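PDB 6UVZ: amidohydrolase 2 from Bifidobacterium longum subsp. infantis, which probably acts as a hydrolase of the metallo-dependent hydrolase superfamily, built on a TIM-barrel domain. Local coordinates for residues 21-26 against 58-63; 82-87 against 253-258. One frame throughout, in Å; residues are numbered along the deposited sequence.

Contact 1: 21-26 against 58-63; sequences QDLPWL and VEVDAA
The indole N-H of Trp25 is donated to the backbone carbonyl of Val60, with Trp25 NE1 2.8 Å from Val60 O. The bond is bent, with an N-H...acceptor angle of 148°, and the oxygen lies at the rim of the indole but somewhat out of its plane. The next carbonyl, Asp61 O, lies in the ring plane at the same edge, 3.9 Å from Trp25 CD1. Two successive peptide oxygens thus face the pyrrole edge, which is the electropositive part of a tryptophan. Chi1 of 63° places Trp25 CG between its own backbone N and carbonyl carbon, and the ring that starts there has its N-H side turned to 58-63.

A second bond joins the backbones, Ala63 N to Asp22 O at 3.0 Å. The methyl of Ala63 is short enough to sit beside the bonded carbonyl and the Asp22 side chain, Ala63 CB lying 3.7 Å from Asp22 OD2. Leu23 adds apolar packing, its CD2 4.1 Å from Val60 CG2, while Trp16 touches both residues and stacks edge-to-face with Trp25.

Asp61 turns the chain with positive phi, a conformation aspartate tolerates better than most residues. Asp61 N donates to Glu59 OE2 at 2.9 Å, approaching from above the carboxylate plane, and Glu59 OE1 in turn forms a salt bridge with Arg103. Both acceptors between the loops are main-chain carbonyls; the peptide donor could come from any residue but proline, which makes the indole N-H the element specific to residue type.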
ATOM      1  N   GLN A  21      -5.216   3.834 -21.014  1.00 47.44           N
ATOM      2  CA  GLN A  21      -3.914   3.673 -20.388  1.00 50.89           C
ATOM      3  C   GLN A  21      -3.186   2.473 -20.979  1.00 64.06           C
ATOM      4  O   GLN A  21      -3.793   1.574 -21.567  1.00 67.49           O
ATOM      5  CB  GLN A  21      -4.043   3.506 -18.869  1.00 48.02           C
ATOM      6  CG  GLN A  21      -4.624   4.717 -18.163  1.00 41.87           C
ATOM      7  CD  GLN A  21      -4.831   4.482 -16.680  1.00 38.35           C
ATOM      8  OE1 GLN A  21      -5.874   3.985 -16.260  1.00 42.20           O
ATOM      9  NE2 GLN A  21      -3.834   4.840 -15.879  1.00 37.03           N
ATOM     10  N   ASP A  22      -1.865   2.475 -20.812  1.00 71.83           N
ATOM     11  CA  ASP A  22      -0.995   1.409 -21.299  1.00 67.72           C
ATOM     12  C   ASP A  22      -0.318   0.763 -20.098  1.00 61.28           C
ATOM     13  O   ASP A  22       0.595   1.349 -19.506  1.00 62.67           O
ATOM     14  CB  ASP A  22       0.037   1.953 -22.287  1.00 75.63           C
ATOM     15  CG  ASP A  22       0.903   0.863 -22.890  1.00 90.05           C
ATOM     16  OD1 ASP A  22       0.550  -0.328 -22.757  1.00 99.76           O
ATOM     17  OD2 ASP A  22       1.944   1.199 -23.496  1.00 91.58           O
ATOM     18  N   LEU A  23      -0.767  -0.436 -19.738  1.00 55.28           N
ATOM     19  CA  LEU A  23      -0.176  -1.183 -18.633  1.00 54.79           C
ATOM     20  C   LEU A  23       0.513  -2.423 -19.183  1.00 64.80           C
ATOM     21  O   LEU A  23      -0.171  -3.382 -19.574  1.00 71.46           O
ATOM     22  CB  LEU A  23      -1.239  -1.570 -17.603  1.00 55.70           C
ATOM     23  CG  LEU A  23      -1.632  -0.528 -16.549  1.00 52.77           C
ATOM     24  CD1 LEU A  23      -2.333   0.674 -17.166  1.00 38.90           C
ATOM     25  CD2 LEU A  23      -2.502  -1.157 -15.471  1.00 54.29           C
ATOM     26  N   PRO A  24       1.847  -2.457 -19.237  1.00 69.57           N
ATOM     27  CA  PRO A  24       2.514  -3.621 -19.845  1.00 63.05           C
ATOM     28  C   PRO A  24       2.353  -4.898 -19.041  1.00 60.99           C
ATOM     29  O   PRO A  24       2.239  -5.980 -19.629  1.00 72.64           O
ATOM     30  CB  PRO A  24       3.980  -3.175 -19.925  1.00 63.34           C
ATOM     31  CG  PRO A  24       4.125  -2.171 -18.831  1.00 65.50           C
ATOM     32  CD  PRO A  24       2.810  -1.446 -18.765  1.00 70.08           C
ATOM     33  N   TRP A  25       2.335  -4.805 -17.710  1.00 54.23           N
ATOM     34  CA  TRP A  25       2.198  -5.990 -16.872  1.00 54.19           C
ATOM     35  C   TRP A  25       0.830  -6.649 -16.994  1.00 61.90           C
ATOM     36  O   TRP A  25       0.645  -7.752 -16.468  1.00 62.56           O
ATOM     37  CB  TRP A  25       2.468  -5.633 -15.409  1.00 52.50           C
ATOM     38  CG  TRP A  25       1.491  -4.651 -14.838  1.00 66.30           C
ATOM     39  CD1 TRP A  25       1.568  -3.290 -14.893  1.00 60.89           C
ATOM     40  CD2 TRP A  25       0.287  -4.955 -14.123  1.00 74.81           C
ATOM     41  NE1 TRP A  25       0.488  -2.727 -14.257  1.00 57.09           N
ATOM     42  CE2 TRP A  25      -0.314  -3.729 -13.776  1.00 64.28           C
ATOM     43  CE3 TRP A  25      -0.341  -6.145 -13.744  1.00 76.04           C
ATOM     44  CZ2 TRP A  25      -1.511  -3.658 -13.067  1.00 62.47           C
ATOM     45  CZ3 TRP A  25      -1.530  -6.074 -13.041  1.00 68.86           C
ATOM     46  CH2 TRP A  25      -2.103  -4.839 -12.710  1.00 65.57           C
ATOM     47  N   LEU A  26      -0.124  -6.009 -17.669  1.00 64.53           N
ATOM     48  CA  LEU A  26      -1.452  -6.580 -17.846  1.00 61.46           C
ATOM     49  C   LEU A  26      -1.491  -7.668 -18.911  1.00 67.19           C
ATOM     50  O   LEU A  26      -2.492  -8.387 -19.000  1.00 62.24           O
ATOM     51  CB  LEU A  26      -2.451  -5.473 -18.198  1.00 56.00           C
ATOM     52  CG  LEU A  26      -3.817  -5.544 -17.517  1.00 48.75           C
ATOM     53  CD1 LEU A  26      -3.655  -5.648 -16.008  1.00 38.84           C
ATOM     54  CD2 LEU A  26      -4.656  -4.328 -17.880  1.00 51.34           C
ATOM     55  N   VAL A  58      -2.929   3.763  -5.235  1.00 20.66           N
ATOM     56  CA  VAL A  58      -1.519   3.443  -5.412  1.00 36.01           C
ATOM     57  C   VAL A  58      -1.252   3.326  -6.905  1.00 39.65           C
ATOM     58  O   VAL A  58      -2.097   2.828  -7.656  1.00 34.29           O
ATOM     59  CB  VAL A  58      -1.130   2.143  -4.676  1.00 37.11           C
ATOM     60  CG1 VAL A  58       0.368   1.903  -4.766  1.00 25.26           C
ATOM     61  CG2 VAL A  58      -1.575   2.205  -3.222  1.00 32.46           C
ATOM     62  N   GLU A  59      -0.083   3.800  -7.335  1.00 39.45           N
ATOM     63  CA  GLU A  59       0.241   3.827  -8.756  1.00 36.50           C
ATOM     64  C   GLU A  59       0.180   2.426  -9.354  1.00 43.01           C
ATOM     65  O   GLU A  59       0.588   1.444  -8.728  1.00 45.94           O
ATOM     66  CB  GLU A  59       1.623   4.448  -8.972  1.00 34.65           C
ATOM     67  CG  GLU A  59       2.755   3.792  -8.194  1.00 30.68           C
ATOM     68  CD  GLU A  59       3.416   2.665  -8.962  1.00 41.07           C
ATOM     69  OE1 GLU A  59       3.866   1.689  -8.327  1.00 49.87           O
ATOM     70  OE2 GLU A  59       3.482   2.756 -10.205  1.00 50.09           O
ATOM     71  N   VAL A  60      -0.347   2.340 -10.572  1.00 42.63           N
ATOM     72  CA  VAL A  60      -0.603   1.064 -11.224  1.00 42.57           C
ATOM     73  C   VAL A  60       0.535   0.673 -12.170  1.00 46.52           C
ATOM     74  O   VAL A  60       0.350  -0.183 -13.034  1.00 53.39           O
ATOM     75  CB  VAL A  60      -1.953   1.072 -11.959  1.00 39.81           C
ATOM     76  CG1 VAL A  60      -3.088   1.309 -10.977  1.00 36.44           C
ATOM     77  CG2 VAL A  60      -1.956   2.135 -13.049  1.00 22.43           C
ATOM     78  N   ASP A  61       1.709   1.288 -12.014  1.00 44.59           N
ATOM     79  CA  ASP A  61       2.875   1.004 -12.854  1.00 46.47           C
ATOM     80  C   ASP A  61       2.548   1.222 -14.332  1.00 40.28           C
ATOM     81  O   ASP A  61       2.803   0.369 -15.184  1.00 47.45           O
ATOM     82  CB  ASP A  61       3.400  -0.414 -12.603  1.00 60.63           C
ATOM     83  CG  ASP A  61       4.826  -0.602 -13.082  1.00 78.15           C
ATOM     84  OD1 ASP A  61       5.746  -0.052 -12.441  1.00 85.13           O
ATOM     85  OD2 ASP A  61       5.028  -1.303 -14.096  1.00 83.55           O
ATOM     86  N   ALA A  62       1.972   2.383 -14.627  1.00 39.45           N
ATOM     87  CA  ALA A  62       1.584   2.714 -15.988  1.00 50.40           C
ATOM     88  C   ALA A  62       2.806   3.088 -16.822  1.00 46.06           C
ATOM     89  O   ALA A  62       3.857   3.472 -16.301  1.00 43.46           O
ATOM     90  CB  ALA A  62       0.571   3.859 -15.995  1.00 57.04           C
ATOM     91  N   ALA A  63       2.651   2.971 -18.143  1.00 41.71           N
ATOM     92  CA  ALA A  63       3.751   3.296 -19.043  1.00 36.41           C
ATOM     93  C   ALA A  63       4.001   4.798 -19.093  1.00 39.95           C
ATOM     94  O   ALA A  63       5.156   5.240 -19.123  1.00 46.92           O
ATOM     95  CB  ALA A  63       3.463   2.753 -20.443  1.00 36.01           C
TER

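Contact 2: 82-87 against 253-258; sequences KRMLQG and RAYNID
Apolar packing carries most of this contact, with Lys82 and Tyr255 lying alongside each other and running in opposite directions. CG of Lys82 is 4.0 Å from CB of Tyr255, and further out Lys82 CE reaches CG1 of Ile257 at 3.8 Å. A lysine suits the spot because its methylene chain can lie against hydrocarbon while its charge goes on to polar atoms. The chain bends at chi2 (-66°), which brings CD beside Tyr255 O, and the extended remainder carries NZ toward Asn256 O.

The polar part is modest. NZ of Lys82 makes a weak hydrogen bond to Asn256 O at 3.5 Å, and Lys82 CE passes Tyr255 O at 3.3 Å, so the charged end lies beside two carbonyls where helix 244-254 has ended. Asn256 is the first residue to leave helical geometry, with the positive phi that asparagine accepts readily. An alanine at Lys82 would probably leave Asn256 O without this cationic partner and open a gap beside Ile257 CG1 and Tyr255 CB.

Strand 80-86 belongs to the parallel sheet of the TIM barrel, and the C-terminal tail after helix 244-254 turns into the barrel, where it meets Lys82 and Met84, alternate residues whose side chains point the same way. Tyr255 also touches Val56 of the adjacent strand 51-58, and its OH is hydrogen-bonded to Glu136 of strand 135-137, which ties the tail to several strands.

The remaining interaction is Met-aromatic. Met84, present as selenomethionine, sets its SE in plane at the edge of the Tyr255 ring, 5.1 Å from the ring centroid. Met84 CE comes obliquely to Tyr255 CD1 at 3.6 Å; the unbranched, polarisable end of a methionine suits a place beside a buried ring.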
ATOM      1  N   LYS A  82      -6.311   9.641  -0.716  1.00 23.23           N
ATOM      2  CA  LYS A  82      -4.913   9.949  -0.966  1.00 23.67           C
ATOM      3  C   LYS A  82      -4.475   9.308  -2.274  1.00 31.83           C
ATOM      4  O   LYS A  82      -5.045   8.307  -2.716  1.00 36.40           O
ATOM      5  CB  LYS A  82      -4.018   9.460   0.183  1.00 28.87           C
ATOM      6  CG  LYS A  82      -4.340  10.069   1.540  1.00 29.67           C
ATOM      7  CD  LYS A  82      -4.047  11.560   1.568  1.00 27.15           C
ATOM      8  CE  LYS A  82      -4.398  12.163   2.919  1.00 35.97           C
ATOM      9  NZ  LYS A  82      -4.046  13.606   2.999  1.00 46.80           N
ATOM     10  N   ARG A  83      -3.451   9.895  -2.890  1.00 37.91           N
ATOM     11  CA  ARG A  83      -2.924   9.428  -4.166  1.00 28.15           C
ATOM     12  C   ARG A  83      -1.435   9.155  -4.022  1.00 25.49           C
ATOM     13  O   ARG A  83      -0.659  10.072  -3.732  1.00 25.66           O
ATOM     14  CB  ARG A  83      -3.180  10.450  -5.274  1.00 28.58           C
ATOM     15  CG  ARG A  83      -4.642  10.578  -5.649  1.00 39.58           C
ATOM     16  CD  ARG A  83      -4.905  11.828  -6.469  1.00 32.41           C
ATOM     17  NE  ARG A  83      -6.325  11.978  -6.770  1.00 35.43           N
ATOM     18  CZ  ARG A  83      -7.225  12.441  -5.908  1.00 38.62           C
ATOM     19  NH1 ARG A  83      -6.853  12.798  -4.685  1.00 36.39           N
ATOM     20  NH2 ARG A  83      -8.497  12.542  -6.265  1.00 48.57           N
HETATM   21  N   MSE A  84      -1.043   7.902  -4.224  1.00 32.57           N
HETATM   22  CA  MSE A  84       0.359   7.507  -4.158  1.00 25.34           C
HETATM   23  C   MSE A  84       0.911   7.288  -5.562  1.00 30.39           C
HETATM   24  O   MSE A  84       0.879   6.175  -6.085  1.00 42.27           O
HETATM   25  CB  MSE A  84       0.522   6.238  -3.321  1.00 29.66           C
HETATM   26  CG  MSE A  84      -0.068   6.337  -1.924  1.00 53.79           C
HETATM   27 SE   MSE A  84       0.900   7.589  -0.789  1.00 62.80          SE
HETATM   28  CE  MSE A  84      -0.579   8.735  -0.257  1.00 46.27           C
ATOM     29  N   LEU A  85       1.413   8.359  -6.167  1.00 22.52           N
ATOM     30  CA  LEU A  85       1.931   8.310  -7.525  1.00 29.07           C
ATOM     31  C   LEU A  85       3.396   7.874  -7.519  1.00 28.50           C
ATOM     32  O   LEU A  85       4.054   7.830  -6.478  1.00 41.29           O
ATOM     33  CB  LEU A  85       1.753   9.669  -8.200  1.00 34.39           C
ATOM     34  CG  LEU A  85       0.303  10.162  -8.151  1.00 18.65           C
ATOM     35  CD1 LEU A  85       0.153  11.546  -8.760  1.00 18.51           C
ATOM     36  CD2 LEU A  85      -0.620   9.170  -8.842  1.00 19.18           C
ATOM     37  N   GLN A  86       3.904   7.540  -8.701  1.00 25.95           N
ATOM     38  CA  GLN A  86       5.230   6.952  -8.802  1.00 36.57           C
ATOM     39  C   GLN A  86       6.304   8.020  -8.988  1.00 37.38           C
ATOM     40  O   GLN A  86       6.034   9.153  -9.395  1.00 27.07           O
ATOM     41  CB  GLN A  86       5.294   5.941  -9.949  1.00 36.40           C
ATOM     42  CG  GLN A  86       4.990   6.509 -11.324  1.00 51.68           C
ATOM     43  CD  GLN A  86       5.161   5.475 -12.422  1.00 74.64           C
ATOM     44  OE1 GLN A  86       4.366   5.412 -13.360  1.00 89.31           O
ATOM     45  NE2 GLN A  86       6.203   4.660 -12.310  1.00 59.47           N
ATOM     46  N   GLY A  87       7.537   7.636  -8.679  1.00 35.24           N
ATOM     47  CA  GLY A  87       8.669   8.537  -8.807  1.00 43.09           C
ATOM     48  C   GLY A  87       9.938   7.827  -8.393  1.00 33.39           C
ATOM     49  O   GLY A  87       9.915   6.697  -7.895  1.00 34.74           O
ATOM     50  N   ARG A 253      -3.454   8.098  10.717  1.00 53.07           N
ATOM     51  CA  ARG A 253      -2.167   8.572  11.208  1.00 49.23           C
ATOM     52  C   ARG A 253      -1.036   8.328  10.220  1.00 44.16           C
ATOM     53  O   ARG A 253      -0.109   9.143  10.140  1.00 54.07           O
ATOM     54  CB  ARG A 253      -1.831   7.907  12.545  1.00 42.90           C
ATOM     55  CG  ARG A 253      -2.815   8.222  13.659  1.00 52.54           C
ATOM     56  CD  ARG A 253      -2.363   7.622  14.979  1.00 59.46           C
ATOM     57  NE  ARG A 253      -2.194   6.175  14.893  1.00 67.69           N
ATOM     58  CZ  ARG A 253      -3.153   5.295  15.165  1.00 72.93           C
ATOM     59  NH1 ARG A 253      -4.354   5.713  15.543  1.00 57.74           N
ATOM     60  NH2 ARG A 253      -2.911   3.996  15.060  1.00 79.14           N
ATOM     61  N   ALA A 254      -1.091   7.228   9.467  1.00 38.09           N
ATOM     62  CA  ALA A 254      -0.048   6.950   8.486  1.00 39.27           C
ATOM     63  C   ALA A 254      -0.112   7.932   7.322  1.00 49.14           C
ATOM     64  O   ALA A 254       0.887   8.576   6.983  1.00 60.07           O
ATOM     65  CB  ALA A 254      -0.171   5.511   7.986  1.00 40.94           C
ATOM     66  N   TYR A 255      -1.281   8.059   6.699  1.00 43.18           N
ATOM     67  CA  TYR A 255      -1.460   8.930   5.546  1.00 41.69           C
ATOM     68  C   TYR A 255      -1.923  10.332   5.920  1.00 45.74           C
ATOM     69  O   TYR A 255      -2.123  11.158   5.024  1.00 43.22           O
ATOM     70  CB  TYR A 255      -2.457   8.303   4.565  1.00 43.75           C
ATOM     71  CG  TYR A 255      -1.962   7.020   3.936  1.00 41.06           C
ATOM     72  CD1 TYR A 255      -1.105   7.049   2.845  1.00 40.89           C
ATOM     73  CD2 TYR A 255      -2.350   5.783   4.434  1.00 31.96           C
ATOM     74  CE1 TYR A 255      -0.647   5.883   2.265  1.00 45.44           C
ATOM     75  CE2 TYR A 255      -1.897   4.610   3.860  1.00 38.15           C
ATOM     76  CZ  TYR A 255      -1.046   4.666   2.776  1.00 44.60           C
ATOM     77  OH  TYR A 255      -0.589   3.505   2.198  1.00 49.44           O
ATOM     78  N   ASN A 256      -2.093  10.615   7.213  1.00 52.15           N
ATOM     79  CA  ASN A 256      -2.529  11.929   7.692  1.00 47.46           C
ATOM     80  C   ASN A 256      -3.870  12.318   7.070  1.00 38.47           C
ATOM     81  O   ASN A 256      -4.028  13.396   6.492  1.00 47.66           O
ATOM     82  CB  ASN A 256      -1.462  12.995   7.426  1.00 51.47           C
ATOM     83  CG  ASN A 256      -1.617  14.210   8.318  1.00 70.40           C
ATOM     84  OD1 ASN A 256      -2.275  15.185   7.955  1.00 77.66           O
ATOM     85  ND2 ASN A 256      -1.009  14.157   9.499  1.00 75.51           N
ATOM     86  N   ILE A 257      -4.844  11.422   7.197  1.00 43.23           N
ATOM     87  CA  ILE A 257      -6.174  11.621   6.632  1.00 37.13           C
ATOM     88  C   ILE A 257      -7.014  12.379   7.655  1.00 54.31           C
ATOM     89  O   ILE A 257      -7.359  11.840   8.710  1.00 55.95           O
ATOM     90  CB  ILE A 257      -6.828  10.287   6.254  1.00 39.54           C
ATOM     91  CG1 ILE A 257      -5.964   9.540   5.235  1.00 42.84           C
ATOM     92  CG2 ILE A 257      -8.232  10.514   5.711  1.00 27.96           C
ATOM     93  CD1 ILE A 257      -6.471   8.153   4.901  1.00 34.37           C
ATOM     94  N   ASP A 258      -7.344  13.627   7.344  1.00 73.20           N
ATOM     95  CA  ASP A 258      -8.160  14.447   8.233  1.00 84.71           C
ATOM     96  C   ASP A 258      -9.628  14.040   8.159  1.00 89.32           C
ATOM     97  O   ASP A 258     -10.114  13.277   8.993  1.00 82.04           O
ATOM     98  CB  ASP A 258      -8.006  15.930   7.892  1.00 90.93           C
ATOM     99  CG  ASP A 258      -6.608  16.448   8.169  1.00105.69           C
ATOM    100  OD1 ASP A 258      -5.764  15.663   8.650  1.00107.62           O
ATOM    101  OD2 ASP A 258      -6.352  17.643   7.905  1.00107.43           O
TER

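From the N terminus, strand 7-13 leads into the loop holding 21-26, and after helix 38-47 and strand 51-58 the chain reaches 58-63, where contact 1 closes a loop of 31 residues, most of a beta-alpha-beta crossover. Contact 2 opens only later, at 82-87, and closes at the very end of the chain, so the two follow in series and neither encloses the other. Contact 1 joins the loops after the first two strands of the barrel; contact 2 ties the third strand to the C-terminal tail, after almost the whole remaining barrel has been traversed. With centres about 19 Å apart they still meet, Glu59 CB packing against Met84 O and Val58 against Met84 between adjacent strands.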